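PDB 2F1R: molybdopterin-guanine dinucleotide biosynthesis protein B (MobB) from Archaeoglobus fulgidus, which probably binds GTP as a P-loop protein in the biosynthesis of the molybdopterin-guanine dinucleotide cofactor. Local coordinates for residues I4-G9 with A107-I112; T20-I25 with R151-I156; G60-I65 with I74-E79; G103-G108 with E122-G127; V113-P118 with L130-D135. All coordinates share one frame; numbering follows the deposited sequence.

Interaction 1: residues I4-G9 with A107-I112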
# COMPACT_ATOMS: atom_id res chain seq x y z
N ILE A 4 0.55 -16.93 9.39
CA ILE A 4 0.71 -16.83 7.95
C ILE A 4 0.49 -18.23 7.36
O ILE A 4 1.18 -19.21 7.73
CB ILE A 4 2.13 -16.36 7.56
CG1 ILE A 4 2.48 -15.01 8.18
CG2 ILE A 4 2.27 -16.19 6.00
CD1 ILE A 4 3.95 -14.56 7.80
N LEU A 5 -0.49 -18.30 6.46
CA LEU A 5 -0.85 -19.50 5.76
C LEU A 5 -0.70 -19.30 4.25
O LEU A 5 -1.32 -18.38 3.66
CB LEU A 5 -2.30 -19.84 6.06
CG LEU A 5 -2.95 -21.10 5.54
CD1 LEU A 5 -2.32 -22.31 6.17
CD2 LEU A 5 -4.43 -21.04 5.80
N SER A 6 0.06 -20.19 3.61
CA SER A 6 0.15 -20.16 2.15
C SER A 6 -0.88 -20.99 1.43
O SER A 6 -1.12 -22.15 1.78
CB SER A 6 1.52 -20.67 1.73
OG SER A 6 2.50 -19.85 2.31
N ILE A 7 -1.43 -20.45 0.34
CA ILE A 7 -2.31 -21.23 -0.51
C ILE A 7 -1.48 -21.49 -1.76
O ILE A 7 -1.21 -20.58 -2.53
CB ILE A 7 -3.66 -20.48 -0.83
CG1 ILE A 7 -4.36 -20.03 0.46
CG2 ILE A 7 -4.63 -21.29 -1.74
CD1 ILE A 7 -4.70 -21.14 1.46
N VAL A 8 -1.06 -22.74 -1.94
CA VAL A 8 -0.16 -23.08 -3.00
C VAL A 8 -0.82 -24.11 -3.94
O VAL A 8 -1.84 -24.72 -3.59
CB VAL A 8 1.18 -23.65 -2.48
CG1 VAL A 8 1.87 -22.62 -1.51
CG2 VAL A 8 0.98 -25.04 -1.82
N GLY A 9 -0.22 -24.28 -5.13
CA GLY A 9 -0.57 -25.39 -5.98
C GLY A 9 -0.50 -25.09 -7.47
O GLY A 9 0.11 -24.11 -7.88
N ALA A 107 8.84 -20.30 0.37
CA ALA A 107 9.13 -19.65 1.64
C ALA A 107 8.95 -20.55 2.84
O ALA A 107 9.35 -20.14 3.95
CB ALA A 107 8.32 -18.35 1.80
N GLY A 108 8.37 -21.76 2.64
CA GLY A 108 8.27 -22.76 3.70
C GLY A 108 7.23 -22.55 4.79
O GLY A 108 7.24 -23.27 5.78
N LYS A 109 6.31 -21.59 4.63
CA LYS A 109 5.19 -21.45 5.56
C LYS A 109 4.27 -22.65 5.50
O LYS A 109 4.15 -23.27 4.43
CB LYS A 109 4.36 -20.18 5.29
CG LYS A 109 5.10 -18.88 5.27
CD LYS A 109 5.86 -18.57 6.60
CE LYS A 109 6.43 -17.16 6.55
NZ LYS A 109 7.44 -16.97 7.61
N ASP A 110 3.60 -22.99 6.61
CA ASP A 110 2.51 -23.99 6.57
C ASP A 110 1.62 -23.69 5.35
O ASP A 110 1.42 -22.53 5.07
CB ASP A 110 1.65 -23.87 7.82
CG ASP A 110 2.41 -24.28 9.09
OD1 ASP A 110 3.60 -24.68 8.97
OD2 ASP A 110 1.81 -24.15 10.18
N ARG A 111 1.05 -24.71 4.69
CA ARG A 111 0.30 -24.50 3.44
C ARG A 111 -0.89 -25.40 3.28
O ARG A 111 -0.89 -26.57 3.71
CB ARG A 111 1.21 -24.67 2.20
CG ARG A 111 1.74 -26.12 1.87
CD ARG A 111 3.15 -26.41 2.51
NE ARG A 111 3.97 -25.19 2.52
CZ ARG A 111 4.74 -24.80 1.52
NH1 ARG A 111 4.87 -25.55 0.44
NH2 ARG A 111 5.44 -23.69 1.64
N ILE A 112 -1.89 -24.85 2.60
CA ILE A 112 -2.93 -25.65 1.99
C ILE A 112 -2.59 -25.80 0.53
O ILE A 112 -2.31 -24.79 -0.14
CB ILE A 112 -4.32 -25.03 2.24
CG1 ILE A 112 -4.61 -25.01 3.76
CG2 ILE A 112 -5.41 -25.80 1.45
CD1 ILE A 112 -6.01 -24.45 4.12
O HOH W 1 3.33 -20.88 8.77
O HOH W 2 5.05 -20.63 2.02
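The guanidinium of Arg111, whose CG packs on CG2 of Val8 at 3.9 Å, turns one edge onto the Lys109 carbonyl, whose carbon lies in the plane of the group. NE and NH2 both donate to Lys109 O, side-on; the NE bond is 2.7 Å long and its acceptor only 1° out of the guanidinium plane. Chi1 (68°) sets CG between the backbone N and the carbonyl carbon, against Val8, and bends at chi2 and chi3 bring the guanidinium back to Lys109. NH2 also bonds Ser105 O and NH1 bonds Phe124 O. An alanine here would probably leave the Lys109, Ser105 and Phe124 carbonyls without their guanidinium donors and their loops freer to shift. The backbones pair as neighbouring parallel strands of the P-loop NTPase sheet, 4-9 leading into a probable Walker A loop. Ser6 N donates to Asp110 O, Ile112 N to Ser6 O (2.9 Å) and Val8 N to Ile112 O (3.0 Å). CD1 of Ile7 lies 4.0 Å from CB of Ile112, the two chains side by side. A water bridges Ile4 O and Asp110 N, and CD1 of Ile4 meets CE of Lys109, whose NZ is salt-bridged to Asp86.

Interaction 2: residues T20-I25 with R151-I156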
# COMPACT_ATOMS: atom_id res chain seq x y z
N THR A 20 -11.13 -16.07 -2.44
CA THR A 20 -12.22 -15.10 -2.48
C THR A 20 -13.55 -15.70 -1.97
O THR A 20 -14.30 -15.03 -1.27
CB THR A 20 -12.40 -14.47 -3.87
OG1 THR A 20 -12.81 -15.48 -4.77
CG2 THR A 20 -11.11 -13.85 -4.34
N ARG A 21 -13.81 -16.97 -2.29
CA ARG A 21 -14.97 -17.67 -1.73
C ARG A 21 -14.86 -17.85 -0.22
O ARG A 21 -15.84 -17.74 0.48
CB ARG A 21 -15.17 -19.04 -2.42
CG ARG A 21 -15.83 -18.87 -3.81
CD ARG A 21 -16.29 -20.22 -4.42
NE ARG A 21 -15.16 -21.15 -4.43
CZ ARG A 21 -15.19 -22.44 -4.80
NH1 ARG A 21 -16.32 -23.02 -5.25
NH2 ARG A 21 -14.04 -23.14 -4.71
N MET A 22 -13.66 -18.14 0.29
CA MET A 22 -13.54 -18.27 1.76
C MET A 22 -13.67 -16.91 2.50
O MET A 22 -14.25 -16.83 3.59
CB MET A 22 -12.22 -18.93 2.16
CG MET A 22 -12.06 -20.42 1.77
SD MET A 22 -10.63 -21.20 2.59
CE MET A 22 -9.29 -20.09 2.03
N MET A 23 -13.10 -15.85 1.90
CA MET A 23 -13.01 -14.53 2.54
C MET A 23 -14.27 -14.02 3.30
O MET A 23 -14.18 -13.71 4.52
CB MET A 23 -12.41 -13.47 1.54
CG MET A 23 -11.70 -12.25 2.23
SD MET A 23 -10.42 -12.70 3.38
CE MET A 23 -9.31 -13.47 2.25
N PRO A 24 -15.45 -13.96 2.63
CA PRO A 24 -16.64 -13.53 3.44
C PRO A 24 -16.88 -14.36 4.72
O PRO A 24 -17.24 -13.79 5.73
CB PRO A 24 -17.82 -13.69 2.50
CG PRO A 24 -17.21 -13.63 1.10
CD PRO A 24 -15.80 -14.21 1.22
N ILE A 25 -16.67 -15.68 4.71
CA ILE A 25 -16.82 -16.47 5.94
C ILE A 25 -15.75 -16.12 6.99
O ILE A 25 -16.07 -15.95 8.18
CB ILE A 25 -16.76 -18.02 5.69
CG1 ILE A 25 -17.89 -18.51 4.79
CG2 ILE A 25 -16.89 -18.77 7.02
CD1 ILE A 25 -17.56 -18.52 3.37
N ARG A 151 -16.07 -25.66 4.69
CA ARG A 151 -15.33 -26.63 5.49
C ARG A 151 -13.86 -26.23 5.54
O ARG A 151 -13.20 -26.41 6.57
CB ARG A 151 -15.45 -28.07 4.92
CG ARG A 151 -16.78 -28.84 5.21
CD ARG A 151 -16.64 -30.37 4.87
NE ARG A 151 -15.58 -31.04 5.66
CZ ARG A 151 -14.95 -32.18 5.33
NH1 ARG A 151 -15.26 -32.80 4.20
NH2 ARG A 151 -14.01 -32.69 6.13
N ILE A 152 -13.34 -25.70 4.44
CA ILE A 152 -11.93 -25.29 4.39
C ILE A 152 -11.70 -24.02 5.20
O ILE A 152 -10.71 -23.91 5.95
CB ILE A 152 -11.40 -25.16 2.94
CG1 ILE A 152 -11.61 -26.48 2.17
CG2 ILE A 152 -9.88 -24.77 2.94
CD1 ILE A 152 -11.71 -26.30 0.60
N ALA A 153 -12.64 -23.08 5.08
CA ALA A 153 -12.65 -21.86 5.89
C ALA A 153 -12.69 -22.19 7.38
O ALA A 153 -11.86 -21.68 8.17
CB ALA A 153 -13.82 -20.98 5.47
N GLU A 154 -13.60 -23.10 7.77
CA GLU A 154 -13.72 -23.51 9.17
C GLU A 154 -12.46 -24.17 9.68
O GLU A 154 -12.05 -23.99 10.86
CB GLU A 154 -14.94 -24.45 9.38
CG GLU A 154 -15.18 -24.90 10.87
CD GLU A 154 -15.13 -23.73 11.92
OE1 GLU A 154 -15.92 -22.75 11.79
OE2 GLU A 154 -14.30 -23.80 12.85
N PHE A 155 -11.81 -24.92 8.78
CA PHE A 155 -10.56 -25.59 9.13
C PHE A 155 -9.56 -24.52 9.45
O PHE A 155 -8.78 -24.68 10.38
CB PHE A 155 -10.08 -26.46 7.94
CG PHE A 155 -8.73 -27.10 8.14
CD1 PHE A 155 -8.51 -28.05 9.14
CD2 PHE A 155 -7.67 -26.76 7.31
CE1 PHE A 155 -7.25 -28.65 9.32
CE2 PHE A 155 -6.42 -27.36 7.46
CZ PHE A 155 -6.20 -28.30 8.45
N ILE A 156 -9.53 -23.46 8.66
CA ILE A 156 -8.58 -22.38 8.89
C ILE A 156 -8.96 -21.68 10.22
O ILE A 156 -8.11 -21.51 11.08
CB ILE A 156 -8.49 -21.35 7.73
CG1 ILE A 156 -7.94 -22.03 6.43
CG2 ILE A 156 -7.53 -20.18 8.22
CD1 ILE A 156 -7.99 -21.23 5.14
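Met22 reaches across from helix 12-28 to helix 149-160 and has the largest surface covered by this contact. Its CG lies 4.1 Å from CB of Ala153, and beyond that its thioether passes over the neighbouring isoleucines. SD sits 3.7 Å from CG2 of Ile152. The last torsion (chi3 -57°) bends CE back from an extended course, and the methyl comes to 3.6 Å from CD1 of Ile156, which also lies near SD. Ile152 thus meets the sulfur with its CG2 branch and Ile156 with its terminal CD1, each side chain at about a right angle to that of Met22.

Ala153 is the small residue at which the two helices come nearest, its CA 5.5 Å from CA of Met22. A single methyl here serves two partners: besides Met22 CG, Ala153 CB touches CG2 of Ile25, at 4.1 Å, one turn further along the first helix. The segment axes pass 9.3 Å apart and cross at -58°. No hydrogen bond joins the segments, and the contact is wholly apolar.

Thr20, Met23 and Pro24 pack on Ser59 of the second subunit. Both helices cover one face of the parallel sheet of this P-loop NTPase fold. Met23, turned away from the second helix, meets Val33 and Val35 of strand 33-37. Phe155 packs on Leu130 and Ala131, while Ile152 and Ile156 rest on Ile112 of strand 111-114, with Ile152 also on Val133 of strand 129-133.

Interaction 3: residues G60-I65 with I74-E79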
# COMPACT_ATOMS: atom_id res chain seq x y z
N GLY A 60 10.72 9.45 -8.25
CA GLY A 60 11.56 9.04 -7.13
C GLY A 60 10.94 9.11 -5.76
O GLY A 60 11.65 8.88 -4.76
N ALA A 61 9.64 9.40 -5.68
CA ALA A 61 8.89 9.37 -4.40
C ALA A 61 8.13 8.06 -4.24
O ALA A 61 7.59 7.54 -5.24
CB ALA A 61 7.90 10.57 -4.26
N ASP A 62 8.09 7.55 -3.01
CA ASP A 62 7.09 6.54 -2.64
C ASP A 62 5.76 7.27 -2.47
O ASP A 62 5.73 8.47 -2.18
CB ASP A 62 7.53 5.83 -1.38
CG ASP A 62 8.78 4.96 -1.63
OD1 ASP A 62 9.00 4.53 -2.82
OD2 ASP A 62 9.50 4.68 -0.63
N VAL A 63 4.65 6.56 -2.72
CA VAL A 63 3.37 7.23 -2.87
C VAL A 63 2.28 6.63 -1.94
O VAL A 63 2.15 5.41 -1.85
CB VAL A 63 2.92 7.14 -4.34
CG1 VAL A 63 1.51 7.74 -4.53
CG2 VAL A 63 3.92 7.92 -5.24
N VAL A 64 1.56 7.50 -1.23
CA VAL A 64 0.34 7.07 -0.50
C VAL A 64 -0.86 7.72 -1.15
O VAL A 64 -0.90 8.94 -1.29
CB VAL A 64 0.37 7.39 1.03
CG1 VAL A 64 -0.95 7.05 1.69
CG2 VAL A 64 1.44 6.63 1.75
N ILE A 65 -1.82 6.91 -1.58
CA ILE A 65 -3.07 7.42 -2.09
C ILE A 65 -4.10 7.20 -1.01
O ILE A 65 -4.39 6.06 -0.63
CB ILE A 65 -3.48 6.74 -3.40
CG1 ILE A 65 -2.32 6.79 -4.37
CG2 ILE A 65 -4.63 7.50 -4.06
CD1 ILE A 65 -2.58 6.14 -5.74
N ILE A 74 2.46 2.58 -2.25
CA ILE A 74 3.28 2.06 -3.33
C ILE A 74 4.72 2.51 -3.07
O ILE A 74 4.97 3.69 -2.91
CB ILE A 74 2.79 2.60 -4.66
CG1 ILE A 74 1.24 2.43 -4.74
CG2 ILE A 74 3.55 1.89 -5.83
CD1 ILE A 74 0.54 3.20 -5.88
N ARG A 75 5.63 1.55 -2.98
CA ARG A 75 7.00 1.87 -2.61
C ARG A 75 8.11 0.99 -3.20
O ARG A 75 7.95 -0.21 -3.35
CB ARG A 75 7.12 1.91 -1.09
CG ARG A 75 6.88 0.62 -0.43
CD ARG A 75 7.43 0.72 0.95
NE ARG A 75 8.79 0.31 1.06
CZ ARG A 75 9.60 0.68 2.04
NH1 ARG A 75 9.16 1.53 2.97
NH2 ARG A 75 10.86 0.24 2.07
N ARG A 76 9.24 1.61 -3.52
CA ARG A 76 10.40 0.87 -4.03
C ARG A 76 11.01 -0.07 -2.98
O ARG A 76 11.16 0.26 -1.77
CB ARG A 76 11.43 1.84 -4.68
CG ARG A 76 12.10 2.85 -3.71
CD ARG A 76 12.44 4.24 -4.35
NE ARG A 76 11.20 4.95 -4.69
CZ ARG A 76 10.84 5.32 -5.92
NH1 ARG A 76 11.63 5.12 -6.95
NH2 ARG A 76 9.66 5.87 -6.13
N VAL A 77 11.28 -1.29 -3.41
CA VAL A 77 12.02 -2.22 -2.57
C VAL A 77 13.25 -2.79 -3.30
O VAL A 77 13.27 -2.81 -4.51
CB VAL A 77 11.10 -3.40 -2.07
CG1 VAL A 77 10.00 -2.85 -1.21
CG2 VAL A 77 10.56 -4.24 -3.27
N SER A 78 14.27 -3.26 -2.57
CA SER A 78 15.23 -4.18 -3.18
C SER A 78 14.56 -5.54 -3.55
O SER A 78 13.51 -5.90 -2.98
CB SER A 78 16.43 -4.42 -2.24
OG SER A 78 16.06 -5.15 -1.07
N GLU A 79 15.13 -6.29 -4.49
CA GLU A 79 14.53 -7.58 -4.82
C GLU A 79 14.39 -8.51 -3.59
O GLU A 79 13.41 -9.25 -3.46
CB GLU A 79 15.25 -8.30 -5.98
CG GLU A 79 16.60 -8.92 -5.62
CD GLU A 79 16.54 -10.37 -5.02
OE1 GLU A 79 15.69 -11.23 -5.43
OE2 GLU A 79 17.40 -10.66 -4.12
O HOH W 3 11.42 2.61 -0.56
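With CG of Asp62 anti to its carbonyl carbon (chi1 -67°) and CG of Arg76 lodged between its own backbone N and carbonyl carbon (chi1 65°), a carboxylate and a guanidinium meet across a beta hairpin, strands 62-66 and 70-76. Asp62 OD1 is held twice by one residue: Arg76 N donates to it at 3.0 Å, and NE forms a salt bridge at 2.9 Å. The two nitrogens come from opposite faces of the carboxylate plane, each well out of it. NH2 makes a weak bond to Ala61 O and a further one to Tyr57 O, and Tyr57 also forms a cation-pi pair with the guanidinium. Gly60 C lies 3.5 Å above one face of that group, toward its rim; Gly60 closes helix 52-59 in a Schellman motif, so Arg76 ties the hairpin to the helix end. An alanine in place of Arg76 would probably cost Asp62 OD1 its side-chain donor, leaving its charge without this mate and the Ala61 and Tyr57 carbonyls without NH2. Val63 and Ile74 form a hydrogen-bonded antiparallel pair, N of each donating to O of the other. Both strands pair further with a strand of the second subunit, whose Tyr96 OH bonds Asp62 OD2. A water donates both to that OD2, at 2.8 Å, and to Arg76 O, at 2.7 Å.

Interaction 4: residues G103-G108 with E122-G127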
# COMPACT_ATOMS: atom_id res chain seq x y z
N GLY A 103 0.60 -18.43 -3.32
CA GLY A 103 1.93 -18.85 -3.72
C GLY A 103 2.92 -18.57 -2.61
O GLY A 103 2.61 -18.82 -1.40
N PHE A 104 4.11 -18.08 -3.02
CA PHE A 104 5.29 -18.11 -2.15
C PHE A 104 5.55 -19.50 -1.56
O PHE A 104 5.98 -19.61 -0.41
CB PHE A 104 5.14 -17.10 -0.97
CG PHE A 104 5.17 -15.67 -1.40
CD1 PHE A 104 6.34 -14.92 -1.29
CD2 PHE A 104 4.02 -15.05 -1.90
CE1 PHE A 104 6.35 -13.53 -1.71
CE2 PHE A 104 4.03 -13.66 -2.30
CZ PHE A 104 5.19 -12.93 -2.21
N SER A 105 5.33 -20.55 -2.35
CA SER A 105 5.53 -21.91 -1.83
C SER A 105 6.93 -22.16 -1.24
O SER A 105 7.09 -22.84 -0.20
CB SER A 105 5.23 -22.95 -2.89
OG SER A 105 5.42 -24.22 -2.29
N LYS A 106 7.93 -21.55 -1.85
CA LYS A 106 9.32 -21.82 -1.45
C LYS A 106 9.75 -21.09 -0.20
O LYS A 106 10.89 -21.30 0.31
CB LYS A 106 10.29 -21.62 -2.62
CG LYS A 106 9.84 -22.22 -3.96
CD LYS A 106 10.00 -23.73 -4.01
CE LYS A 106 9.85 -24.32 -5.45
NZ LYS A 106 10.74 -23.70 -6.49
N ALA A 107 8.84 -20.30 0.37
CA ALA A 107 9.13 -19.65 1.64
C ALA A 107 8.95 -20.55 2.84
O ALA A 107 9.35 -20.14 3.95
CB ALA A 107 8.32 -18.35 1.80
N GLY A 108 8.37 -21.76 2.64
CA GLY A 108 8.27 -22.76 3.70
C GLY A 108 7.23 -22.55 4.79
O GLY A 108 7.24 -23.27 5.78
N GLU A 122 3.41 -33.67 -4.29
CA GLU A 122 4.82 -33.91 -3.97
C GLU A 122 5.72 -32.71 -4.22
O GLU A 122 6.81 -32.65 -3.72
CB GLU A 122 5.35 -35.15 -4.73
CG GLU A 122 4.83 -36.49 -4.18
CD GLU A 122 5.16 -36.68 -2.69
OE1 GLU A 122 6.36 -36.69 -2.34
OE2 GLU A 122 4.20 -36.79 -1.87
N HIS A 123 5.25 -31.76 -4.99
CA HIS A 123 6.03 -30.59 -5.41
C HIS A 123 5.85 -29.41 -4.49
O HIS A 123 6.43 -28.35 -4.75
CB HIS A 123 5.60 -30.16 -6.81
CG HIS A 123 6.10 -31.08 -7.86
ND1 HIS A 123 7.42 -31.12 -8.24
CD2 HIS A 123 5.47 -32.06 -8.56
CE1 HIS A 123 7.59 -32.07 -9.14
NE2 HIS A 123 6.42 -32.67 -9.34
N PHE A 124 5.04 -29.59 -3.44
CA PHE A 124 4.73 -28.54 -2.48
C PHE A 124 5.06 -28.90 -1.03
O PHE A 124 4.40 -28.42 -0.13
CB PHE A 124 3.27 -28.06 -2.65
CG PHE A 124 2.98 -27.59 -4.06
CD1 PHE A 124 3.32 -26.30 -4.46
CD2 PHE A 124 2.45 -28.48 -5.02
CE1 PHE A 124 3.10 -25.88 -5.79
CE2 PHE A 124 2.23 -28.06 -6.35
CZ PHE A 124 2.56 -26.75 -6.73
N ARG A 125 6.12 -29.69 -0.84
CA ARG A 125 6.58 -30.11 0.48
C ARG A 125 7.60 -29.19 1.16
O ARG A 125 8.31 -29.63 2.05
CB ARG A 125 7.18 -31.54 0.39
CG ARG A 125 6.20 -32.58 -0.12
CD ARG A 125 6.68 -34.07 0.03
NE ARG A 125 5.46 -34.89 -0.10
CZ ARG A 125 4.64 -35.22 0.91
NH1 ARG A 125 4.93 -34.91 2.17
NH2 ARG A 125 3.52 -35.92 0.67
N GLN A 126 7.70 -27.92 0.75
CA GLN A 126 8.70 -27.00 1.33
C GLN A 126 8.35 -26.52 2.76
O GLN A 126 9.23 -26.07 3.50
CB GLN A 126 8.90 -25.80 0.42
CG GLN A 126 9.34 -26.18 -1.05
CD GLN A 126 8.17 -26.33 -2.00
OE1 GLN A 126 7.01 -26.39 -1.59
NE2 GLN A 126 8.48 -26.42 -3.30
N GLY A 127 7.08 -26.58 3.11
CA GLY A 127 6.65 -26.36 4.49
C GLY A 127 5.65 -27.41 4.90
O GLY A 127 5.38 -28.33 4.14
O HOH W 4 6.65 -25.39 -4.76
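A polar, water-bridged surface contact joins two loops at one end of the parallel sheet, centred on Ser105 and Gln126; one loop follows strand 98-102, the other precedes strand 129-133. Ser105 OG lies 2.8 Å from Gln126 OE1. A water next to it bonds Ser105 OG, donates to His123 O and accepts from Gln126 NE2, the last at 2.6 Å. A bend at chi2 (93°) turns the side chain of Gln126 back on its own loop, where NE2 also donates to His123 O at 3.2 Å, coming from above the carbonyl plane. The side chains of Lys106 and Gln126 cross obliquely, CD of Lys106 3.2 Å from NE2 of Gln126.

In a P-loop NTPase fold such loops lie at the strand ends that carry the nucleotide-binding loop, and here the Phe124 ring touches Gly9 of the probable Walker A motif. The same ring meets Ser105 at its edge, where OG of Ser105 lies near the ring plane, 3.7 Å from CD1 of Phe124. Phe124 and Ser105 both pack on Val8 of strand 4-9.

Further along, the backbones of two glycines meet, Gly108 CA and Gly127 CA being 4.0 Å apart. Gly127 CA makes a CA-H...O contact with Gly108 O at 3.4 Å, and Gly108 CA a similar one with Gln126 O.

Interaction 5: residues V113-P118 with L130-D135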
# COMPACT_ATOMS: atom_id res chain seq x y z
N VAL A 113 -2.59 -27.05 0.05
CA VAL A 113 -2.12 -27.38 -1.31
C VAL A 113 -3.32 -27.66 -2.19
O VAL A 113 -4.06 -28.61 -1.89
CB VAL A 113 -1.21 -28.65 -1.35
CG1 VAL A 113 -0.85 -29.04 -2.83
CG2 VAL A 113 0.05 -28.42 -0.52
N VAL A 114 -3.53 -26.85 -3.24
CA VAL A 114 -4.66 -27.01 -4.14
C VAL A 114 -4.21 -27.51 -5.51
O VAL A 114 -3.50 -26.78 -6.24
CB VAL A 114 -5.45 -25.70 -4.29
CG1 VAL A 114 -6.72 -25.92 -5.10
CG2 VAL A 114 -5.79 -25.12 -2.92
N VAL A 115 -4.56 -28.75 -5.81
CA VAL A 115 -4.09 -29.39 -7.03
C VAL A 115 -5.22 -30.09 -7.80
O VAL A 115 -6.27 -30.40 -7.25
CB VAL A 115 -2.96 -30.41 -6.77
CG1 VAL A 115 -1.68 -29.67 -6.37
CG2 VAL A 115 -3.36 -31.46 -5.70
N LYS A 116 -4.98 -30.28 -9.08
CA LYS A 116 -5.83 -31.09 -9.92
C LYS A 116 -5.62 -32.61 -9.74
O LYS A 116 -6.57 -33.39 -9.63
CB LYS A 116 -5.57 -30.74 -11.40
CG LYS A 116 -6.65 -31.39 -12.32
CD LYS A 116 -7.98 -30.61 -12.32
CE LYS A 116 -8.88 -31.11 -13.43
NZ LYS A 116 -7.92 -31.80 -14.34
N LYS A 117 -4.38 -33.02 -9.72
CA LYS A 117 -4.01 -34.44 -9.63
C LYS A 117 -3.31 -34.67 -8.33
O LYS A 117 -2.48 -33.86 -7.94
CB LYS A 117 -3.01 -34.78 -10.75
CG LYS A 117 -3.39 -34.32 -12.14
CD LYS A 117 -2.17 -34.46 -13.05
CE LYS A 117 -2.44 -33.83 -14.42
NZ LYS A 117 -3.64 -32.90 -14.42
N PRO A 118 -3.57 -35.81 -7.67
CA PRO A 118 -2.96 -36.08 -6.34
C PRO A 118 -1.41 -36.10 -6.32
O PRO A 118 -0.81 -35.63 -5.36
CB PRO A 118 -3.51 -37.47 -5.95
CG PRO A 118 -4.60 -37.77 -6.94
CD PRO A 118 -4.39 -36.94 -8.17
N LEU A 130 -0.94 -28.74 5.65
CA LEU A 130 -2.00 -28.76 6.63
C LEU A 130 -3.18 -29.48 6.04
O LEU A 130 -3.94 -30.16 6.78
CB LEU A 130 -2.40 -27.33 7.00
CG LEU A 130 -1.35 -26.47 7.71
CD1 LEU A 130 -1.93 -25.18 8.12
CD2 LEU A 130 -0.73 -27.21 8.89
N ALA A 131 -3.37 -29.28 4.72
CA ALA A 131 -4.47 -29.96 4.03
C ALA A 131 -4.29 -29.87 2.54
O ALA A 131 -3.56 -29.00 2.03
CB ALA A 131 -5.81 -29.35 4.42
N VAL A 132 -4.96 -30.77 1.82
CA VAL A 132 -4.87 -30.80 0.39
C VAL A 132 -6.27 -30.58 -0.12
O VAL A 132 -7.22 -31.20 0.40
CB VAL A 132 -4.25 -32.13 -0.15
CG1 VAL A 132 -4.35 -32.20 -1.70
CG2 VAL A 132 -2.74 -32.32 0.34
N VAL A 133 -6.40 -29.69 -1.11
CA VAL A 133 -7.68 -29.48 -1.80
C VAL A 133 -7.62 -30.09 -3.22
O VAL A 133 -6.82 -29.70 -4.04
CB VAL A 133 -8.07 -28.02 -1.83
CG1 VAL A 133 -9.37 -27.81 -2.58
CG2 VAL A 133 -8.18 -27.50 -0.39
N CYS A 134 -8.46 -31.09 -3.46
CA CYS A 134 -8.41 -31.87 -4.68
C CYS A 134 -9.76 -32.58 -4.86
O CYS A 134 -10.32 -33.14 -3.91
CB CYS A 134 -7.28 -32.88 -4.58
SG CYS A 134 -7.01 -33.78 -6.13
N ASP A 135 -10.32 -32.52 -6.05
CA ASP A 135 -11.59 -33.24 -6.32
C ASP A 135 -11.53 -34.77 -6.19
O ASP A 135 -12.51 -35.43 -5.88
CB ASP A 135 -12.18 -32.78 -7.66
CG ASP A 135 -12.91 -31.44 -7.53
OD1 ASP A 135 -13.47 -31.15 -6.45
OD2 ASP A 135 -12.95 -30.69 -8.51
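Three backbone hydrogen bonds join Val113 and Val115 to the strand beside them. Val113 N donates to Ala131 O at 2.9 Å, Val133 N to Val113 O at 2.7 Å, and Val115 N to Val133 O at 3.0 Å. Donors thus come from both segments, as a parallel ladder requires, with Val113 paired to Val132 and Val114 to Val133. Two CA-H...O contacts fill in between: Val132 CA approaches Val113 O, and Val114 CA approaches Val133 O.

Strands 111-114 and 129-133 lie next to each other in the parallel sheet of the P-loop NTPase fold, where strand 4-9 borders the former and strand 143-144 the latter. The sheet is lined here with beta-branched residues. On the face of Val114 and Val133 the two side chains lie side by side and point the same way, CG2 of Val114 3.8 Å from CB of Val133; helix 149-160 covers this face through Ile152, which packs on Val133. On the other face CB of Val113 stands 4.3 Å from CG2 of Val132, and CG2 of Val115 reaches CG1 of Val132 from the next position along, the chains crossing at a slant.

Past the paired residues the first segment turns around Cys134. Its SG is anti to the backbone N (chi1 -174°), which brings it to 3.5 Å from Lys116 O and 3.6 Å from Val115 O, with the Pro118 ring nitrogen beyond. Cys134 O accepts from Trp143 NE1, while Lys117 N bonds Glu120 OE1.

Overall arrangement
Interactions 1 and 5 are buried, share strand 111-114 and lie in one parallel sheet, joined by backbone ladders with aliphatic side chains on the faces. Interaction 2, also buried, lacks any hydrogen bond: its two helices lie against that sheet, with Ile152 and Ile156 reaching Ile112 of interaction 1 and Phe155 touching Leu130 of interaction 5. Interaction 4 is a surface contact of loops at the sheet's end, polar and partly water-bridged; Arg111 of interaction 1 bonds its carbonyls, and Phe124 packs on Val113. Interaction 3 stands apart, its centre about 26 Å from that of interaction 1, pairing antiparallel strands, with a salt bridge, at the subunit interface.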